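Local structure of dihydropteroate synthase (Xanthomonas albilineans, 6Q62) at residues 10-18 and 91-99; 76-87 and 100-111. The protein probably catalyses the condensation of 4-aminobenzoate with 6-hydroxymethyl-7,8-dihydropterin diphosphate to give 7,8-dihydropteroate, a step on the way to folate. All coordinates share one frame; numbering follows the deposited sequence.

Interaction 1 of 2, residues 10-18 and 91-99; sequences CAGRILTLD and VAQTALPLS
The guanidinium of R13 is gripped by backbone carbonyls from a helix end and the loop that follows. NH1 of R13 donates to O of L96 at 2.8 Å, and NH2 of R13 donates to O of V91, also at 2.8 Å. Both oxygens lie close to the guanidinium plane, yet are used differently: V91 O is met on a lone pair, whereas NH1 stands above the carbonyl plane of L96, 50° out of it. O of T94 sits obliquely between these sites, 3.0 Å from NH1 of R13. A95 CA and V91 CG2 lie over opposite faces. The R13 chain reaches these carbonyls by running straight from CG to NE (chi2 180°, chi3 -177°). Near its root R13 is apolar, CB lying 4.0 Å from CG of P97, and on the other strand CB of C10 meets CB of P97 at 3.8 Å. One water donates to C10 O and accepts from L98 N, bridging the beta hairpin 7-10/13-16, closed by a type I' turn, to strand 98-101. The hairpin is tied to helix 76-93, and the carbonyls at and just beyond the helix end probably favour the positive charge of R13, with no carboxylate in this contact.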
loop_
_atom_site.group_PDB
_atom_site.type_symbol
_atom_site.label_atom_id
_atom_site.label_comp_id
_atom_site.label_asym_id
_atom_site.label_seq_id
_atom_site.Cartn_x
_atom_site.Cartn_y
_atom_site.Cartn_z
ATOM N N CYS A 10 19.629 16.159 14.023
ATOM C CA CYS A 10 19.995 16.670 12.701
ATOM C C CYS A 10 20.197 18.180 12.770
ATOM O O CYS A 10 19.320 18.962 12.388
ATOM C CB CYS A 10 18.940 16.268 11.665
ATOM S SG CYS A 10 18.616 14.490 11.604
ATOM N N ALA A 11 21.384 18.584 13.285
ATOM C CA ALA A 11 21.780 19.984 13.479
ATOM C C ALA A 11 20.721 20.767 14.267
ATOM O O ALA A 11 20.300 21.849 13.852
ATOM C CB ALA A 11 22.085 20.655 12.132
ATOM N N GLY A 12 20.234 20.162 15.345
ATOM C CA GLY A 12 19.234 20.788 16.206
ATOM C C GLY A 12 17.803 20.377 15.935
ATOM O O GLY A 12 16.936 20.606 16.789
ATOM N N ARG A 13 17.536 19.763 14.743
ATOM C CA ARG A 13 16.196 19.271 14.378
ATOM C C ARG A 13 16.181 17.798 14.667
ATOM O O ARG A 13 16.988 17.041 14.109
ATOM C CB ARG A 13 15.880 19.564 12.907
ATOM C CG ARG A 13 15.760 21.043 12.683
ATOM C CD ARG A 13 15.463 21.414 11.265
ATOM N NE ARG A 13 15.453 22.863 11.173
ATOM C CZ ARG A 13 14.982 23.561 10.149
ATOM N NH1 ARG A 13 14.456 22.942 9.098
ATOM N NH2 ARG A 13 15.019 24.881 10.172
ATOM N N ILE A 14 15.307 17.394 15.588
ATOM C CA ILE A 14 15.267 16.017 16.069
ATOM C C ILE A 14 14.394 15.118 15.227
ATOM O O ILE A 14 13.224 15.416 15.007
ATOM C CB ILE A 14 14.877 15.947 17.571
ATOM C CG1 ILE A 14 15.637 17.015 18.430
ATOM C CG2 ILE A 14 15.057 14.522 18.122
ATOM C CD1 ILE A 14 17.221 16.972 18.412
ATOM N N LEU A 15 14.977 14.004 14.777
ATOM C CA LEU A 15 14.280 12.964 14.032
ATOM C C LEU A 15 14.192 11.764 14.988
ATOM O O LEU A 15 15.215 11.142 15.288
ATOM C CB LEU A 15 15.080 12.601 12.760
ATOM C CG LEU A 15 14.490 11.511 11.866
ATOM C CD1 LEU A 15 13.144 11.959 11.269
ATOM C CD2 LEU A 15 15.477 11.111 10.758
ATOM N N THR A 16 12.985 11.456 15.480
ATOM C CA THR A 16 12.781 10.344 16.414
ATOM C C THR A 16 12.311 9.108 15.664
ATOM O O THR A 16 11.243 9.136 15.051
ATOM C CB THR A 16 11.817 10.752 17.546
ATOM O OG1 THR A 16 12.231 12.020 18.061
ATOM C CG2 THR A 16 11.764 9.705 18.668
ATOM N N LEU A 17 13.104 8.031 15.714
ATOM C CA LEU A 17 12.780 6.803 15.004
ATOM C C LEU A 17 12.078 5.799 15.910
ATOM O O LEU A 17 12.490 4.639 16.020
ATOM C CB LEU A 17 14.010 6.203 14.282
ATOM C CG LEU A 17 14.788 7.179 13.378
ATOM C CD1 LEU A 17 15.990 6.507 12.777
ATOM C CD2 LEU A 17 13.918 7.720 12.257
ATOM N N ASP A 18 11.008 6.263 16.563
ATOM C CA ASP A 18 10.153 5.431 17.424
ATOM C C ASP A 18 9.145 4.645 16.537
ATOM O O ASP A 18 8.437 3.750 16.995
ATOM C CB ASP A 18 9.429 6.315 18.462
ATOM C CG ASP A 18 8.502 7.377 17.890
ATOM O OD1 ASP A 18 8.844 7.966 16.840
ATOM O OD2 ASP A 18 7.445 7.631 18.503
ATOM N N VAL A 91 15.597 25.522 4.838
ATOM C CA VAL A 91 15.899 25.606 6.277
ATOM C C VAL A 91 15.115 26.782 6.916
ATOM O O VAL A 91 14.647 26.662 8.051
ATOM C CB VAL A 91 17.424 25.609 6.575
ATOM C CG1 VAL A 91 18.092 26.932 6.198
ATOM C CG2 VAL A 91 17.701 25.241 8.034
ATOM N N ALA A 92 14.902 27.851 6.147
ATOM C CA ALA A 92 14.156 29.032 6.594
ATOM C C ALA A 92 12.626 28.821 6.522
ATOM O O ALA A 92 11.875 29.492 7.245
ATOM C CB ALA A 92 14.538 30.223 5.741
ATOM N N GLN A 93 12.151 27.931 5.620
ATOM C CA GLN A 93 10.713 27.773 5.380
ATOM C C GLN A 93 10.088 26.463 5.871
ATOM O O GLN A 93 8.886 26.264 5.703
ATOM C CB GLN A 93 10.427 27.980 3.890
ATOM C CG GLN A 93 10.813 29.387 3.426
ATOM C CD GLN A 93 10.621 29.580 1.963
ATOM O OE1 GLN A 93 9.516 29.449 1.466
ATOM N NE2 GLN A 93 11.691 29.915 1.254
ATOM N N THR A 94 10.887 25.573 6.477
ATOM C CA THR A 94 10.381 24.336 7.053
ATOM C C THR A 94 11.015 24.152 8.416
ATOM O O THR A 94 12.067 24.729 8.706
ATOM C CB THR A 94 10.654 23.077 6.171
ATOM O OG1 THR A 94 11.994 22.666 6.386
ATOM C CG2 THR A 94 10.384 23.277 4.695
ATOM N N ALA A 95 10.393 23.282 9.231
ATOM C CA ALA A 95 10.874 22.913 10.555
ATOM C C ALA A 95 11.511 21.524 10.493
ATOM O O ALA A 95 11.976 21.014 11.514
ATOM C CB ALA A 95 9.699 22.911 11.534
ATOM N N LEU A 96 11.531 20.901 9.293
ATOM C CA LEU A 96 12.018 19.540 9.133
ATOM C C LEU A 96 13.514 19.397 9.092
ATOM O O LEU A 96 14.158 20.191 8.440
ATOM C CB LEU A 96 11.473 18.950 7.783
ATOM C CG LEU A 96 9.969 18.781 7.682
ATOM C CD1 LEU A 96 9.608 18.042 6.368
ATOM C CD2 LEU A 96 9.399 18.007 8.920
ATOM N N PRO A 97 14.056 18.257 9.603
ATOM C CA PRO A 97 15.456 17.936 9.349
ATOM C C PRO A 97 15.661 17.862 7.835
ATOM O O PRO A 97 14.766 17.428 7.095
ATOM C CB PRO A 97 15.610 16.547 9.962
ATOM C CG PRO A 97 14.479 16.407 10.897
ATOM C CD PRO A 97 13.382 17.163 10.321
ATOM N N LEU A 98 16.823 18.318 7.373
ATOM C CA LEU A 98 17.166 18.315 5.963
ATOM C C LEU A 98 18.412 17.485 5.745
ATOM O O LEU A 98 19.414 17.678 6.419
ATOM C CB LEU A 98 17.406 19.740 5.430
ATOM C CG LEU A 98 16.283 20.747 5.665
ATOM C CD1 LEU A 98 16.726 22.122 5.253
ATOM C CD2 LEU A 98 14.998 20.356 4.897
ATOM N N SER A 99 18.337 16.570 4.787
ATOM C CA SER A 99 19.463 15.741 4.401
ATOM C C SER A 99 19.989 16.231 3.052
ATOM O O SER A 99 19.226 16.730 2.216
ATOM C CB SER A 99 18.995 14.301 4.254
ATOM O OG SER A 99 19.986 13.483 3.651
HETATM O O HOH W 1 18.339 19.492 9.847
#

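Interaction 2 of 2, residues 76-87 and 100-111; sequences VEEELRRVIPVI and VDTFKPEVMRAA
E79 and V107 meet at the tight centre of this contact, where the side chain of V107 is a knob seated among V76, E79, L80 and V83. Helices 76-87 and 105-111, neighbours in the TIM barrel joined through strand 98-101, run nearly parallel, with axes 10.1 Å apart and inclined by 25°. The E79 chain is fully extended, its CG anti to the backbone N (chi1 -171°), and this carries the carboxylate across V107 to the loop before the second helix. OE1 of E79 forms a salt bridge with NZ of K104 at 2.7 Å, on the syn side but 34° out of the carboxylate plane. OE2 of E79 accepts from OG1 of T102 at 2.7 Å, from above that plane, and from two waters. One of these waters also accepts from F103 N; the other donates to O of D101, whose side chain lines the 6-chloroguanine pocket. The T102 hydroxyl accepts from K104 N, an ST turn leading into the helix.

CD1 of I87 packs on CB of A111 at 3.6 Å, CD2 of L80 meets CB of A110 at 3.7 Å, and CD1 of I84 lies against the backbone, 3.6 Å from N of A111. The outer margin is looser: V76 CG2, which also packs on V107, comes no closer than 4.2 Å to CB of the exposed E106, and E77, E78, R81 and R82 form a salt-bridge network without touching 100-111. K104, shared with E65, the T102 hydroxyl and the waters probably stabilise the buried E79 anion, consistent with E79 holding the loop after D101 in place.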
loop_
_atom_site.group_PDB
_atom_site.type_symbol
_atom_site.label_atom_id
_atom_site.label_comp_id
_atom_site.label_asym_id
_atom_site.label_seq_id
_atom_site.Cartn_x
_atom_site.Cartn_y
_atom_site.Cartn_z
ATOM N N VAL A 76 31.297 19.530 -9.158
ATOM C CA VAL A 76 31.067 20.079 -7.835
ATOM C C VAL A 76 30.457 21.492 -7.864
ATOM O O VAL A 76 29.517 21.745 -7.129
ATOM C CB VAL A 76 32.317 19.968 -6.915
ATOM C CG1 VAL A 76 33.548 20.703 -7.465
ATOM C CG2 VAL A 76 31.995 20.392 -5.496
ATOM N N GLU A 77 30.974 22.410 -8.712
ATOM C CA GLU A 77 30.464 23.778 -8.729
ATOM C C GLU A 77 28.987 23.823 -9.121
ATOM O O GLU A 77 28.215 24.581 -8.519
ATOM C CB GLU A 77 31.283 24.621 -9.731
ATOM C CG GLU A 77 31.106 26.103 -9.572
ATOM C CD GLU A 77 31.800 26.821 -10.709
ATOM O OE1 GLU A 77 32.907 27.356 -10.480
ATOM O OE2 GLU A 77 31.258 26.814 -11.841
ATOM N N GLU A 78 28.593 22.989 -10.101
ATOM C CA GLU A 78 27.191 22.898 -10.527
ATOM C C GLU A 78 26.320 22.261 -9.407
ATOM O O GLU A 78 25.197 22.704 -9.176
ATOM C CB GLU A 78 27.073 22.084 -11.834
ATOM C CG GLU A 78 25.654 21.987 -12.399
ATOM C CD GLU A 78 24.885 23.283 -12.609
ATOM O OE1 GLU A 78 25.519 24.324 -12.906
ATOM O OE2 GLU A 78 23.638 23.255 -12.478
ATOM N N GLU A 79 26.837 21.221 -8.726
ATOM C CA GLU A 79 26.103 20.563 -7.647
ATOM C C GLU A 79 25.851 21.586 -6.516
ATOM O O GLU A 79 24.725 21.651 -6.007
ATOM C CB GLU A 79 26.900 19.364 -7.127
ATOM C CG GLU A 79 26.102 18.501 -6.159
ATOM C CD GLU A 79 26.854 17.274 -5.689
ATOM O OE1 GLU A 79 28.024 17.118 -6.103
ATOM O OE2 GLU A 79 26.292 16.484 -4.891
ATOM N N LEU A 80 26.864 22.439 -6.195
ATOM C CA LEU A 80 26.683 23.472 -5.164
ATOM C C LEU A 80 25.653 24.500 -5.585
ATOM O O LEU A 80 24.821 24.918 -4.778
ATOM C CB LEU A 80 28.027 24.173 -4.868
ATOM C CG LEU A 80 29.076 23.324 -4.151
ATOM C CD1 LEU A 80 30.465 24.028 -4.198
ATOM C CD2 LEU A 80 28.648 23.057 -2.697
ATOM N N ARG A 81 25.700 24.914 -6.867
ATOM C CA ARG A 81 24.765 25.900 -7.448
ATOM C C ARG A 81 23.318 25.399 -7.326
ATOM O O ARG A 81 22.403 26.191 -7.175
ATOM C CB ARG A 81 25.140 26.118 -8.929
ATOM C CG ARG A 81 24.546 27.296 -9.655
ATOM C CD ARG A 81 25.253 27.399 -11.004
ATOM N NE ARG A 81 26.592 27.935 -10.802
ATOM C CZ ARG A 81 27.727 27.410 -11.249
ATOM N NH1 ARG A 81 27.715 26.329 -12.023
ATOM N NH2 ARG A 81 28.878 28.000 -10.984
ATOM N N ARG A 82 23.125 24.083 -7.381
ATOM C CA ARG A 82 21.803 23.489 -7.237
ATOM C C ARG A 82 21.371 23.343 -5.793
ATOM O O ARG A 82 20.302 23.814 -5.446
ATOM C CB ARG A 82 21.780 22.112 -7.893
ATOM C CG ARG A 82 21.934 22.194 -9.405
ATOM C CD ARG A 82 22.222 20.829 -9.978
ATOM N NE ARG A 82 22.383 20.922 -11.434
ATOM C CZ ARG A 82 22.444 19.874 -12.249
ATOM N NH1 ARG A 82 22.311 18.642 -11.771
ATOM N NH2 ARG A 82 22.595 20.051 -13.553
ATOM N N VAL A 83 22.172 22.643 -4.951
ATOM C CA VAL A 83 21.696 22.271 -3.617
ATOM C C VAL A 83 21.785 23.400 -2.598
ATOM O O VAL A 83 20.906 23.467 -1.743
ATOM C CB VAL A 83 22.308 20.950 -3.061
ATOM C CG1 VAL A 83 22.065 19.795 -4.028
ATOM C CG2 VAL A 83 23.810 21.059 -2.738
ATOM N N ILE A 84 22.820 24.264 -2.644
ATOM C CA ILE A 84 22.945 25.267 -1.558
ATOM C C ILE A 84 21.776 26.248 -1.501
ATOM O O ILE A 84 21.228 26.435 -0.409
ATOM C CB ILE A 84 24.328 25.987 -1.586
ATOM C CG1 ILE A 84 25.489 24.965 -1.499
ATOM C CG2 ILE A 84 24.414 27.113 -0.502
ATOM C CD1 ILE A 84 25.441 24.026 -0.261
ATOM N N PRO A 85 21.330 26.881 -2.613
ATOM C CA PRO A 85 20.201 27.826 -2.492
ATOM C C PRO A 85 18.919 27.112 -2.028
ATOM O O PRO A 85 18.119 27.693 -1.297
ATOM C CB PRO A 85 20.067 28.412 -3.897
ATOM C CG PRO A 85 21.323 28.075 -4.596
ATOM C CD PRO A 85 21.834 26.820 -4.000
ATOM N N VAL A 86 18.736 25.835 -2.422
ATOM C CA VAL A 86 17.561 25.050 -2.004
ATOM C C VAL A 86 17.591 24.779 -0.497
ATOM O O VAL A 86 16.585 24.990 0.181
ATOM C CB VAL A 86 17.421 23.749 -2.833
ATOM C CG1 VAL A 86 16.280 22.853 -2.313
ATOM C CG2 VAL A 86 17.188 24.111 -4.296
ATOM N N ILE A 87 18.761 24.364 0.026
ATOM C CA ILE A 87 18.904 24.138 1.471
ATOM C C ILE A 87 18.665 25.464 2.232
ATOM O O ILE A 87 17.941 25.467 3.223
ATOM C CB ILE A 87 20.299 23.539 1.796
ATOM C CG1 ILE A 87 20.392 22.108 1.229
ATOM C CG2 ILE A 87 20.570 23.539 3.315
ATOM C CD1 ILE A 87 21.778 21.576 1.090
ATOM N N VAL A 100 21.309 16.142 2.865
ATOM C CA VAL A 100 21.919 16.449 1.585
ATOM C C VAL A 100 22.388 15.123 0.982
ATOM O O VAL A 100 23.144 14.360 1.629
ATOM C CB VAL A 100 23.041 17.527 1.661
ATOM C CG1 VAL A 100 24.185 17.121 2.615
ATOM C CG2 VAL A 100 23.568 17.876 0.261
ATOM N N ASP A 101 21.927 14.833 -0.215
ATOM C CA ASP A 101 22.272 13.597 -0.915
ATOM C C ASP A 101 23.476 13.893 -1.823
ATOM O O ASP A 101 23.328 14.441 -2.933
ATOM C CB ASP A 101 21.043 13.153 -1.715
ATOM C CG ASP A 101 21.149 11.920 -2.558
ATOM O OD1 ASP A 101 22.256 11.391 -2.697
ATOM O OD2 ASP A 101 20.113 11.482 -3.090
ATOM N N THR A 102 24.674 13.609 -1.306
ATOM C CA THR A 102 25.919 13.871 -2.039
ATOM C C THR A 102 26.988 12.886 -1.583
ATOM O O THR A 102 26.909 12.396 -0.452
ATOM C CB THR A 102 26.382 15.309 -1.792
ATOM O OG1 THR A 102 27.525 15.592 -2.629
ATOM C CG2 THR A 102 26.738 15.597 -0.309
ATOM N N PHE A 103 27.988 12.627 -2.435
ATOM C CA PHE A 103 29.134 11.815 -2.036
ATOM C C PHE A 103 30.386 12.698 -1.948
ATOM O O PHE A 103 31.465 12.185 -1.642
ATOM C CB PHE A 103 29.389 10.632 -2.999
ATOM C CG PHE A 103 29.535 10.971 -4.455
ATOM C CD1 PHE A 103 30.761 11.382 -4.974
ATOM C CD2 PHE A 103 28.463 10.825 -5.322
ATOM C CE1 PHE A 103 30.890 11.709 -6.334
ATOM C CE2 PHE A 103 28.602 11.127 -6.687
ATOM C CZ PHE A 103 29.813 11.565 -7.177
ATOM N N LYS A 104 30.252 14.014 -2.223
ATOM C CA LYS A 104 31.413 14.915 -2.263
ATOM C C LYS A 104 31.623 15.654 -0.969
ATOM O O LYS A 104 30.722 16.388 -0.549
ATOM C CB LYS A 104 31.275 15.893 -3.440
ATOM C CG LYS A 104 31.186 15.196 -4.792
ATOM C CD LYS A 104 31.150 16.239 -5.920
ATOM C CE LYS A 104 30.994 15.641 -7.299
ATOM N NZ LYS A 104 29.563 15.421 -7.602
ATOM N N PRO A 105 32.818 15.521 -0.335
ATOM C CA PRO A 105 33.047 16.211 0.943
ATOM C C PRO A 105 32.867 17.701 0.903
ATOM O O PRO A 105 32.410 18.260 1.887
ATOM C CB PRO A 105 34.480 15.841 1.329
ATOM C CG PRO A 105 35.079 15.230 0.103
ATOM C CD PRO A 105 33.962 14.675 -0.706
ATOM N N GLU A 106 33.217 18.359 -0.217
ATOM C CA GLU A 106 33.075 19.816 -0.323
ATOM C C GLU A 106 31.602 20.163 -0.264
ATOM O O GLU A 106 31.245 21.172 0.335
ATOM C CB GLU A 106 33.659 20.334 -1.673
ATOM C CG GLU A 106 35.105 19.946 -1.956
ATOM C CD GLU A 106 35.381 18.638 -2.688
ATOM O OE1 GLU A 106 34.556 17.696 -2.618
ATOM O OE2 GLU A 106 36.456 18.552 -3.320
ATOM N N VAL A 107 30.720 19.324 -0.872
ATOM C CA VAL A 107 29.271 19.582 -0.856
ATOM C C VAL A 107 28.746 19.286 0.539
ATOM O O VAL A 107 27.925 20.046 1.047
ATOM C CB VAL A 107 28.518 18.770 -1.941
ATOM C CG1 VAL A 107 27.014 19.094 -1.924
ATOM C CG2 VAL A 107 29.106 19.060 -3.334
ATOM N N MET A 108 29.247 18.222 1.185
ATOM C CA MET A 108 28.824 17.908 2.555
ATOM C C MET A 108 29.085 19.087 3.489
ATOM O O MET A 108 28.191 19.497 4.224
ATOM C CB MET A 108 29.563 16.668 3.087
ATOM C CG MET A 108 29.312 15.427 2.273
ATOM S SD MET A 108 30.242 14.051 2.999
ATOM C CE MET A 108 30.013 12.829 1.756
ATOM N N ARG A 109 30.323 19.644 3.452
ATOM C CA ARG A 109 30.666 20.776 4.321
ATOM C C ARG A 109 29.846 22.009 4.021
ATOM O O ARG A 109 29.330 22.647 4.942
ATOM C CB ARG A 109 32.164 21.090 4.207
ATOM C CG ARG A 109 33.047 19.961 4.730
ATOM C CD ARG A 109 34.497 20.404 4.698
ATOM N NE ARG A 109 35.401 19.371 5.198
ATOM C CZ ARG A 109 35.763 19.245 6.468
ATOM N NH1 ARG A 109 35.237 20.038 7.404
ATOM N NH2 ARG A 109 36.612 18.305 6.823
ATOM N N ALA A 110 29.744 22.377 2.741
ATOM C CA ALA A 110 28.987 23.568 2.340
ATOM C C ALA A 110 27.490 23.415 2.662
ATOM O O ALA A 110 26.857 24.368 3.128
ATOM C CB ALA A 110 29.172 23.845 0.847
ATOM N N ALA A 111 26.938 22.211 2.470
ATOM C CA ALA A 111 25.523 21.967 2.739
ATOM C C ALA A 111 25.201 22.071 4.219
ATOM O O ALA A 111 24.218 22.720 4.566
ATOM C CB ALA A 111 25.114 20.615 2.199
HETATM O O HOH W 2 23.718 16.825 -4.133
HETATM O O HOH W 3 27.132 13.939 -5.149
#

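Both contacts draw on helix 76-93 and strand 98-101 of the TIM barrel. Interaction 1 takes the last turn of the helix and the start of the strand, and fastens a small antiparallel hairpin there; interaction 2 takes the earlier turns, packs them on the next helix, 105-114, and reaches the strand's far end beside bound 6-chloroguanine, in what is probably the pterin site. They touch through L98 CD1 and the backbone O of I87. Each is partly buried, but interaction 2 has the larger apolar interior. The polar chemistry is reversed: in the first a cation is held by main-chain oxygens, in the second an anion by side chains and water.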